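Local coordinates for KaiC-like domain-containing protein (Pyrococcus horikoshii, PDB 3BS4) that is of unknown function but has a KaiC-like domain, consistent with a RecA-type fold, and was crystallised with an unidentified peptide bound, at residues 15-20 / 184-189; 22-27 / 199-204; 206-211 / 225-230. All coordinates share one frame; numbering follows the deposited sequence.

The three contacts meet around one central strand. Strand 22-27, half of interaction 2, lies between strand 184-190 of interaction 1 and strand 207-216 of interaction 3. Asn-185 O is 2.8 Å from Ile-23 N on one flank, and Leu-209 O is 2.8 Å from His-26 N on the other; both are probable hydrogen bonds. The centres of interactions 2 and 3 are about 8 Å apart, and that of interaction 1 is about 10 Å from each. Lys-18 N, 3.1 Å from Tyr-207 OH, also ties interaction 1 to interaction 3. The bound peptide is reached from interaction 1, through Asn-185 and Trp-187.

Interaction 1 (15-20 / 184-189); sequences GKIKKH and TNFWLW
Thr-184 meets the 15-20 loop with both branches of its side chain, and the two branches do different work. Its hydroxyl OG1 accepts a hydrogen bond from His-20 N at 2.9 Å, with a fairly straight N-H...O angle of 159°, and so holds the end of the loop beside the start of strand 184-190. Its methyl CG2 turns to the apolar side and lies 3.9 Å from Ile-17 CG2, the two side chains crossing obliquely. Ile-17 is the loop's inward anchor. While CG2 serves Thr-184, its CD1 meets Phe-186 CZ tip to tip at 3.8 Å. The Phe-186 ring is in turn stacked with Phe-144 and packed against Leu-38 and Ile-41 of helix 34-47, so this half of the contact belongs to the buried core.

The other half is wetter and looser. A water lies 3.0 Å from His-20 O and 2.9 Å from Asn-185 ND2, accepting from the amide and bridging the loop carbonyl and the Asn-185 side chain. The side chains of Lys-19 and His-20 start away from the strand and are exposed; Lys-19 CG sits over the centre of the His-20 ring, 3.8 Å above its plane, and Lys-19 NZ continues to a salt bridge with Glu-140. The adjoining Asn-185 OD1 and Trp-187 NE1 each bond the backbone of the bound peptide. Here, then, the loop leading into strand 22-27 is fastened to the start of its neighbour 184-190, a strand placed between 22-27 and 141-146, consistent with the 3-2-4-5-1 core order of RecA/KaiC-type folds.

Interaction 2 (22-27 / 199-204); sequences LILIHE and LSVYRR
Leu-24, His-26 and Leu-22 of strand 22-27 receive the last turns of helix 195-204 in a helix-on-sheet packing contact with one polar bond. The helix precedes strand 207-216, the neighbour of 22-27, and packs on one face of the sheet at strand 22-27. The segment axes come within 8.6 Å at an angle of 140°; Leu-22 lies nearest Arg-204 and Leu-24 nearest Tyr-202, so the segments run in broadly opposite directions.

Leu-24 and Tyr-202 form the centre of the contact. Leu-24 CD2 lies 3.5 Å from Tyr-202 CD1, and the two side chains cross at about a right angle; the same methyl lies 3.9 Å from Val-201 CG2, so one leucine methyl touches two successive helix residues. His-26 points toward the helix, with CG anti to the backbone N (chi1 179°). Its ND1 is 2.7 Å from Tyr-202 OH, a short hydrogen bond in the plane of the imidazole. Nearer the helix end, Leu-22 CD2 rests 3.7 Å from Arg-204 O, while the guanidinium turns away: NE bonds Ser-200 OG and NH2 makes a salt bridge with Glu-165.

His-26 NE2 bonds Gly-191 O, a carbonyl that can only accept, so NE2 must carry a proton and donate it. With both ring nitrogens engaged, the buried imidazole would be held against rotation and its polar atoms are satisfied within an otherwise apolar interface.

Interaction 3 (206-211 / 225-230); sequences DYVLKT and LVIKTP
Val-208 O is gripped by two backbone amides of the facing strand, Ile-227 N at 2.9 Å and Lys-228 N at 3.2 Å. The Ile-227 N-H comes in nearly along the C=O axis and is the more bent bond, whereas that of Lys-228 meets a lone pair in the carbonyl plane. Two residues opposite one define a classic beta bulge, and Ile-227 bears its mark in near-helical backbone angles (phi -79°, psi -39°). The bulge shifts the register by one between Val-208 and Leu-209. On its far side, Lys-210 and Leu-225 form a regular hydrogen-bonded antiparallel pair, whose Leu-225 N to Lys-210 O bond is 2.7 Å long.

The bulge also turns two consecutive residues toward the same face. Val-208 CG1 lies 4.0 Å from Ile-227 CB, while its other methyl, CG2, meets Lys-228 CB. Leu-209 and Val-226 point together to the opposite face, with Leu-209 CD2 3.9 Å from Val-226 CG1. Beyond the strand end, Pro-230 CD stands over one face of the Tyr-207 ring, 3.5 Å from its centroid, in a CH-pi contact.

These residues belong to the hairpin 207-216/219-228. Tyr-202 of helix 195-204 packs on the Val-208, Lys-210 and Ile-227 side, and Lys-228 NZ bonds the carbonyls of Tyr-202 and Ala-205 near that helix's end. Trp-5 meets Tyr-207 edge-to-face and touches Leu-209 on the other side; strand 22-27 borders the hairpin along 207-216, and strand 238-244 along 219-228.

Interaction 1 (15-20 / 184-189)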
loop_
_atom_site.group_PDB
_atom_site.type_symbol
_atom_site.label_atom_id
_atom_site.label_comp_id
_atom_site.label_asym_id
_atom_site.label_seq_id
_atom_site.Cartn_x
_atom_site.Cartn_y
_atom_site.Cartn_z
ATOM N N GLY A 15 -3.239 -18.181 6.447
ATOM C CA GLY A 15 -4.586 -18.064 5.902
ATOM C C GLY A 15 -4.739 -16.826 5.045
ATOM O O GLY A 15 -3.916 -15.911 5.111
ATOM N N LYS A 16 -5.796 -16.811 4.243
ATOM C CA LYS A 16 -6.085 -15.696 3.352
ATOM C C LYS A 16 -6.515 -14.438 4.114
ATOM O O LYS A 16 -6.813 -14.485 5.304
ATOM C CB LYS A 16 -7.131 -16.124 2.327
ATOM C CG LYS A 16 -6.543 -17.055 1.271
ATOM C CD LYS A 16 -7.597 -17.701 0.397
ATOM C CE LYS A 16 -8.006 -16.805 -0.752
ATOM N NZ LYS A 16 -8.790 -17.573 -1.775
ATOM N N ILE A 17 -6.510 -13.306 3.416
ATOM C CA ILE A 17 -6.785 -12.017 4.041
ATOM C C ILE A 17 -8.280 -11.784 4.220
ATOM O O ILE A 17 -9.044 -11.924 3.271
ATOM C CB ILE A 17 -6.229 -10.878 3.164
ATOM C CG1 ILE A 17 -4.715 -11.050 2.966
ATOM C CG2 ILE A 17 -6.571 -9.507 3.783
ATOM C CD1 ILE A 17 -4.148 -10.246 1.808
ATOM N N LYS A 18 -8.682 -11.419 5.434
ATOM C CA LYS A 18 -10.048 -11.002 5.704
ATOM C C LYS A 18 -10.361 -9.744 4.895
ATOM O O LYS A 18 -9.666 -8.731 4.992
ATOM C CB LYS A 18 -10.238 -10.749 7.200
ATOM C CG LYS A 18 -11.617 -10.261 7.560
ATOM C CD LYS A 18 -11.794 -10.141 9.061
ATOM C CE LYS A 18 -13.264 -10.164 9.459
ATOM N NZ LYS A 18 -14.105 -9.118 8.804
ATOM N N LYS A 19 -11.393 -9.831 4.066
ATOM C CA LYS A 19 -11.782 -8.728 3.209
ATOM C C LYS A 19 -11.935 -7.415 3.998
ATOM O O LYS A 19 -12.515 -7.386 5.089
ATOM C CB LYS A 19 -13.071 -9.080 2.459
ATOM C CG LYS A 19 -13.493 -8.042 1.442
ATOM C CD LYS A 19 -14.592 -8.591 0.548
ATOM C CE LYS A 19 -15.278 -7.490 -0.237
ATOM N NZ LYS A 19 -16.132 -8.130 -1.286
ATOM N N HIS A 20 -11.367 -6.347 3.440
ATOM C CA HIS A 20 -11.415 -4.986 3.990
ATOM C C HIS A 20 -10.373 -4.684 5.055
ATOM O O HIS A 20 -10.376 -3.599 5.630
ATOM C CB HIS A 20 -12.805 -4.577 4.502
ATOM C CG HIS A 20 -13.863 -4.599 3.449
ATOM N ND1 HIS A 20 -15.107 -5.155 3.663
ATOM C CD2 HIS A 20 -13.863 -4.150 2.173
ATOM C CE1 HIS A 20 -15.831 -5.035 2.564
ATOM N NE2 HIS A 20 -15.098 -4.436 1.644
ATOM N N THR A 184 -9.521 -3.346 0.328
ATOM C CA THR A 184 -8.555 -4.010 1.195
ATOM C C THR A 184 -7.258 -3.272 0.907
ATOM O O THR A 184 -6.887 -3.090 -0.257
ATOM C CB THR A 184 -8.477 -5.498 0.856
ATOM O OG1 THR A 184 -9.793 -6.060 1.025
ATOM C CG2 THR A 184 -7.495 -6.236 1.782
ATOM N N ASN A 185 -6.570 -2.849 1.968
ATOM C CA ASN A 185 -5.512 -1.844 1.842
ATOM C C ASN A 185 -4.186 -2.334 2.347
ATOM O O ASN A 185 -4.124 -3.001 3.374
ATOM C CB ASN A 185 -5.921 -0.580 2.599
ATOM C CG ASN A 185 -7.051 0.142 1.894
ATOM O OD1 ASN A 185 -6.825 0.809 0.885
ATOM N ND2 ASN A 185 -8.269 -0.025 2.388
ATOM N N PHE A 186 -3.133 -1.981 1.616
ATOM C CA PHE A 186 -1.757 -2.286 2.014
ATOM C C PHE A 186 -1.002 -1.004 2.219
ATOM O O PHE A 186 -0.971 -0.154 1.342
ATOM C CB PHE A 186 -1.050 -3.094 0.930
ATOM C CG PHE A 186 -1.624 -4.458 0.721
ATOM C CD1 PHE A 186 -1.020 -5.568 1.292
ATOM C CD2 PHE A 186 -2.751 -4.630 -0.075
ATOM C CE1 PHE A 186 -1.540 -6.859 1.081
ATOM C CE2 PHE A 186 -3.291 -5.924 -0.275
ATOM C CZ PHE A 186 -2.666 -7.029 0.309
ATOM N N TRP A 187 -0.384 -0.876 3.386
ATOM C CA TRP A 187 0.490 0.254 3.677
ATOM C C TRP A 187 1.917 -0.251 3.698
ATOM O O TRP A 187 2.193 -1.278 4.306
ATOM C CB TRP A 187 0.194 0.803 5.081
ATOM C CG TRP A 187 -1.027 1.640 5.145
ATOM C CD1 TRP A 187 -1.851 1.969 4.095
ATOM C CD2 TRP A 187 -1.540 2.323 6.292
ATOM N NE1 TRP A 187 -2.859 2.808 4.529
ATOM C CE2 TRP A 187 -2.682 3.049 5.869
ATOM C CE3 TRP A 187 -1.160 2.382 7.643
ATOM C CZ2 TRP A 187 -3.457 3.818 6.754
ATOM C CZ3 TRP A 187 -1.936 3.148 8.521
ATOM C CH2 TRP A 187 -3.059 3.861 8.062
ATOM N N LEU A 188 2.831 0.494 3.089
ATOM C CA LEU A 188 4.247 0.172 3.205
ATOM C C LEU A 188 4.898 1.155 4.179
ATOM O O LEU A 188 4.657 2.350 4.091
ATOM C CB LEU A 188 4.922 0.269 1.825
ATOM C CG LEU A 188 6.428 -0.043 1.767
ATOM C CD1 LEU A 188 6.723 -1.506 2.205
ATOM C CD2 LEU A 188 6.994 0.221 0.384
ATOM N N TRP A 189 5.769 0.664 5.061
ATOM C CA TRP A 189 6.562 1.575 5.892
ATOM C C TRP A 189 8.023 1.175 5.756
ATOM O O TRP A 189 8.360 0.041 6.058
ATOM C CB TRP A 189 6.140 1.500 7.373
ATOM C CG TRP A 189 6.900 2.460 8.259
ATOM C CD1 TRP A 189 8.156 2.304 8.742
ATOM C CD2 TRP A 189 6.421 3.715 8.764
ATOM N NE1 TRP A 189 8.520 3.405 9.515
ATOM C CE2 TRP A 189 7.471 4.288 9.529
ATOM C CE3 TRP A 189 5.227 4.429 8.613
ATOM C CZ2 TRP A 189 7.343 5.539 10.166
ATOM C CZ3 TRP A 189 5.106 5.681 9.232
ATOM C CH2 TRP A 189 6.153 6.211 10.005
HETATM O O HOH W 1 -8.630 -1.198 4.998
#

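Interaction 2 (22-27 / 199-204)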
loop_
_atom_site.group_PDB
_atom_site.type_symbol
_atom_site.label_atom_id
_atom_site.label_comp_id
_atom_site.label_asym_id
_atom_site.label_seq_id
_atom_site.Cartn_x
_atom_site.Cartn_y
_atom_site.Cartn_z
ATOM N N LEU A 22 -6.723 -3.829 6.785
ATOM C CA LEU A 22 -5.555 -3.001 6.521
ATOM C C LEU A 22 -4.341 -3.849 6.869
ATOM O O LEU A 22 -4.253 -4.396 7.976
ATOM C CB LEU A 22 -5.575 -1.742 7.394
ATOM C CG LEU A 22 -4.341 -0.833 7.363
ATOM C CD1 LEU A 22 -4.017 -0.318 5.943
ATOM C CD2 LEU A 22 -4.581 0.311 8.327
ATOM N N ILE A 23 -3.418 -3.958 5.908
ATOM C CA ILE A 23 -2.184 -4.727 6.060
ATOM C C ILE A 23 -1.016 -3.756 6.047
ATOM O O ILE A 23 -0.853 -2.985 5.110
ATOM C CB ILE A 23 -1.984 -5.709 4.880
ATOM C CG1 ILE A 23 -3.099 -6.756 4.838
ATOM C CG2 ILE A 23 -0.632 -6.418 4.970
ATOM C CD1 ILE A 23 -4.290 -6.342 3.994
ATOM N N LEU A 24 -0.181 -3.830 7.073
ATOM C CA LEU A 24 1.078 -3.088 7.085
ATOM C C LEU A 24 2.221 -3.998 6.708
ATOM O O LEU A 24 2.428 -5.029 7.340
ATOM C CB LEU A 24 1.346 -2.501 8.476
ATOM C CG LEU A 24 2.669 -1.739 8.612
ATOM C CD1 LEU A 24 2.693 -0.413 7.774
ATOM C CD2 LEU A 24 2.910 -1.445 10.091
ATOM N N ILE A 25 2.986 -3.608 5.686
ATOM C CA ILE A 25 4.257 -4.258 5.374
ATOM C C ILE A 25 5.316 -3.308 5.930
ATOM O O ILE A 25 5.519 -2.194 5.413
ATOM C CB ILE A 25 4.482 -4.444 3.843
ATOM C CG1 ILE A 25 3.345 -5.264 3.205
ATOM C CG2 ILE A 25 5.845 -5.085 3.621
ATOM C CD1 ILE A 25 3.068 -6.579 3.858
ATOM N N HIS A 26 5.962 -3.729 7.010
ATOM C CA HIS A 26 7.031 -2.946 7.618
ATOM C C HIS A 26 8.374 -3.467 7.124
ATOM O O HIS A 26 8.850 -4.528 7.587
ATOM C CB HIS A 26 6.938 -3.000 9.132
ATOM C CG HIS A 26 8.023 -2.226 9.826
ATOM N ND1 HIS A 26 8.369 -2.449 11.143
ATOM C CD2 HIS A 26 8.845 -1.241 9.379
ATOM C CE1 HIS A 26 9.359 -1.640 11.476
ATOM N NE2 HIS A 26 9.662 -0.892 10.426
ATOM N N GLU A 27 8.973 -2.737 6.180
ATOM C CA GLU A 27 10.293 -3.100 5.639
ATOM C C GLU A 27 11.314 -2.471 6.589
ATOM O O GLU A 27 11.612 -1.279 6.472
ATOM C CB GLU A 27 10.467 -2.594 4.194
ATOM C CG GLU A 27 11.841 -2.971 3.609
ATOM C CD GLU A 27 12.189 -2.260 2.302
ATOM O OE1 GLU A 27 12.445 -1.031 2.350
ATOM O OE2 GLU A 27 12.262 -2.914 1.227
ATOM N N LEU A 199 4.384 3.008 16.049
ATOM C CA LEU A 199 3.453 2.425 17.014
ATOM C C LEU A 199 1.995 2.630 16.588
ATOM O O LEU A 199 1.176 1.720 16.682
ATOM C CB LEU A 199 3.668 3.080 18.375
ATOM C CG LEU A 199 3.453 2.312 19.666
ATOM C CD1 LEU A 199 4.177 0.944 19.663
ATOM C CD2 LEU A 199 3.927 3.189 20.835
ATOM N N SER A 200 1.679 3.828 16.107
ATOM C CA SER A 200 0.317 4.143 15.681
ATOM C C SER A 200 -0.083 3.335 14.458
ATOM O O SER A 200 -1.198 2.811 14.393
ATOM C CB SER A 200 0.181 5.649 15.423
ATOM O OG SER A 200 -1.145 6.001 15.048
ATOM N N VAL A 201 0.816 3.207 13.483
ATOM C CA VAL A 201 0.437 2.451 12.288
ATOM C C VAL A 201 0.343 0.958 12.567
ATOM O O VAL A 201 -0.503 0.273 11.987
ATOM C CB VAL A 201 1.329 2.747 11.034
ATOM C CG1 VAL A 201 1.231 4.227 10.644
ATOM C CG2 VAL A 201 2.746 2.323 11.264
ATOM N N TYR A 202 1.196 0.436 13.458
ATOM C CA TYR A 202 1.037 -0.962 13.877
ATOM C C TYR A 202 -0.341 -1.174 14.508
ATOM O O TYR A 202 -1.028 -2.177 14.240
ATOM C CB TYR A 202 2.090 -1.341 14.915
ATOM C CG TYR A 202 3.364 -1.961 14.384
ATOM C CD1 TYR A 202 4.089 -1.373 13.336
ATOM C CD2 TYR A 202 3.878 -3.117 14.967
ATOM C CE1 TYR A 202 5.282 -1.948 12.870
ATOM C CE2 TYR A 202 5.061 -3.698 14.499
ATOM C CZ TYR A 202 5.755 -3.117 13.458
ATOM O OH TYR A 202 6.923 -3.717 13.049
ATOM N N ARG A 203 -0.737 -0.247 15.379
ATOM C CA ARG A 203 -2.006 -0.409 16.091
ATOM C C ARG A 203 -3.189 -0.378 15.125
ATOM O O ARG A 203 -4.170 -1.136 15.275
ATOM C CB ARG A 203 -2.122 0.657 17.202
ATOM C CG ARG A 203 -3.498 0.756 17.880
ATOM C CD ARG A 203 -3.879 -0.540 18.597
ATOM N NE ARG A 203 -2.948 -0.813 19.682
ATOM C CZ ARG A 203 -3.082 -1.799 20.567
ATOM N NH1 ARG A 203 -4.131 -2.621 20.523
ATOM N NH2 ARG A 203 -2.169 -1.948 21.516
ATOM N N ARG A 204 -3.101 0.484 14.118
ATOM C CA ARG A 204 -4.207 0.689 13.189
ATOM C C ARG A 204 -4.375 -0.473 12.215
ATOM O O ARG A 204 -5.494 -0.776 11.768
ATOM C CB ARG A 204 -4.005 2.002 12.425
ATOM C CG ARG A 204 -4.187 3.211 13.318
ATOM C CD ARG A 204 -3.777 4.478 12.609
ATOM N NE ARG A 204 -3.711 5.607 13.533
ATOM C CZ ARG A 204 -4.782 6.242 14.016
ATOM N NH1 ARG A 204 -6.011 5.875 13.668
ATOM N NH2 ARG A 204 -4.628 7.260 14.851
#

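Interaction 3 (206-211 / 225-230)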
loop_
_atom_site.group_PDB
_atom_site.type_symbol
_atom_site.label_atom_id
_atom_site.label_comp_id
_atom_site.label_asym_id
_atom_site.label_seq_id
_atom_site.Cartn_x
_atom_site.Cartn_y
_atom_site.Cartn_z
ATOM N N ASP A 206 -4.628 -4.281 10.697
ATOM C CA ASP A 206 -5.148 -5.584 11.125
ATOM C C ASP A 206 -4.083 -6.665 11.039
ATOM O O ASP A 206 -4.045 -7.595 11.867
ATOM C CB ASP A 206 -6.368 -5.973 10.298
ATOM C CG ASP A 206 -7.466 -4.942 10.393
ATOM O OD1 ASP A 206 -8.020 -4.746 11.511
ATOM O OD2 ASP A 206 -7.761 -4.304 9.358
ATOM N N TYR A 207 -3.233 -6.557 10.014
ATOM C CA TYR A 207 -2.099 -7.459 9.849
ATOM C C TYR A 207 -0.829 -6.632 9.837
ATOM O O TYR A 207 -0.824 -5.566 9.251
ATOM C CB TYR A 207 -2.155 -8.198 8.509
ATOM C CG TYR A 207 -3.337 -9.115 8.320
ATOM C CD1 TYR A 207 -3.196 -10.502 8.444
ATOM C CD2 TYR A 207 -4.581 -8.604 7.956
ATOM C CE1 TYR A 207 -4.301 -11.350 8.245
ATOM C CE2 TYR A 207 -5.677 -9.435 7.759
ATOM C CZ TYR A 207 -5.529 -10.798 7.904
ATOM O OH TYR A 207 -6.648 -11.609 7.700
ATOM N N VAL A 208 0.229 -7.133 10.473
ATOM C CA VAL A 208 1.540 -6.503 10.337
ATOM C C VAL A 208 2.540 -7.589 9.989
ATOM O O VAL A 208 2.714 -8.551 10.759
ATOM C CB VAL A 208 2.012 -5.817 11.631
ATOM C CG1 VAL A 208 3.425 -5.240 11.418
ATOM C CG2 VAL A 208 1.025 -4.728 12.066
ATOM N N LEU A 209 3.190 -7.424 8.839
ATOM C CA LEU A 209 4.311 -8.270 8.409
ATOM C C LEU A 209 5.560 -7.415 8.395
ATOM O O LEU A 209 5.559 -6.341 7.790
ATOM C CB LEU A 209 4.068 -8.820 7.000
ATOM C CG LEU A 209 2.750 -9.573 6.754
ATOM C CD1 LEU A 209 2.719 -10.180 5.338
ATOM C CD2 LEU A 209 2.486 -10.623 7.805
ATOM N N LYS A 210 6.619 -7.892 9.039
ATOM C CA LYS A 210 7.869 -7.124 9.118
ATOM C C LYS A 210 8.941 -7.889 8.372
ATOM O O LYS A 210 9.108 -9.084 8.595
ATOM C CB LYS A 210 8.306 -6.945 10.568
ATOM C CG LYS A 210 9.602 -6.173 10.708
ATOM C CD LYS A 210 9.796 -5.726 12.137
ATOM C CE LYS A 210 10.565 -6.735 12.945
ATOM N NZ LYS A 210 10.900 -6.162 14.300
ATOM N N THR A 211 9.645 -7.212 7.466
ATOM C CA THR A 211 10.775 -7.854 6.780
ATOM C C THR A 211 12.085 -7.282 7.293
ATOM O O THR A 211 12.175 -6.111 7.677
ATOM C CB THR A 211 10.709 -7.707 5.250
ATOM O OG1 THR A 211 10.896 -6.331 4.871
ATOM C CG2 THR A 211 9.373 -8.215 4.718
ATOM N N LEU A 225 8.480 -11.676 9.221
ATOM C CA LEU A 225 7.901 -12.022 10.517
ATOM C C LEU A 225 6.433 -11.633 10.559
ATOM O O LEU A 225 6.089 -10.504 10.227
ATOM C CB LEU A 225 8.638 -11.278 11.626
ATOM C CG LEU A 225 10.005 -11.758 12.124
ATOM C CD1 LEU A 225 11.035 -11.865 11.022
ATOM C CD2 LEU A 225 10.493 -10.796 13.208
ATOM N N VAL A 226 5.572 -12.564 10.971
ATOM C CA VAL A 226 4.156 -12.265 11.085
ATOM C C VAL A 226 3.938 -11.718 12.488
ATOM O O VAL A 226 3.819 -12.470 13.457
ATOM C CB VAL A 226 3.251 -13.486 10.787
ATOM C CG1 VAL A 226 1.785 -13.057 10.783
ATOM C CG2 VAL A 226 3.645 -14.133 9.438
ATOM N N ILE A 227 3.940 -10.396 12.593
ATOM C CA ILE A 227 3.882 -9.715 13.887
ATOM C C ILE A 227 2.457 -9.673 14.465
ATOM O O ILE A 227 2.264 -9.824 15.680
ATOM C CB ILE A 227 4.478 -8.269 13.774
ATOM C CG1 ILE A 227 5.981 -8.281 13.424
ATOM C CG2 ILE A 227 4.260 -7.457 15.044
ATOM C CD1 ILE A 227 6.856 -9.152 14.341
ATOM N N LYS A 228 1.470 -9.453 13.604
ATOM C CA LYS A 228 0.081 -9.270 14.042
ATOM C C LYS A 228 -0.878 -9.791 12.993
ATOM O O LYS A 228 -0.669 -9.564 11.803
ATOM C CB LYS A 228 -0.183 -7.771 14.302
ATOM C CG LYS A 228 -1.605 -7.378 14.739
ATOM C CD LYS A 228 -1.679 -5.832 14.808
ATOM C CE LYS A 228 -2.978 -5.364 15.409
ATOM N NZ LYS A 228 -2.998 -3.889 15.381
ATOM N N THR A 229 -1.921 -10.511 13.439
ATOM C CA THR A 229 -3.024 -10.948 12.577
ATOM C C THR A 229 -4.322 -10.774 13.373
ATOM O O THR A 229 -4.260 -10.599 14.577
ATOM C CB THR A 229 -2.915 -12.445 12.197
ATOM O OG1 THR A 229 -2.995 -13.244 13.388
ATOM C CG2 THR A 229 -1.613 -12.732 11.497
ATOM N N PRO A 230 -5.488 -10.795 12.707
ATOM C CA PRO A 230 -6.762 -10.793 13.439
ATOM C C PRO A 230 -6.956 -12.021 14.339
ATOM O O PRO A 230 -7.693 -11.929 15.336
ATOM C CB PRO A 230 -7.814 -10.790 12.323
ATOM C CG PRO A 230 -7.101 -10.174 11.131
ATOM C CD PRO A 230 -5.697 -10.723 11.251
#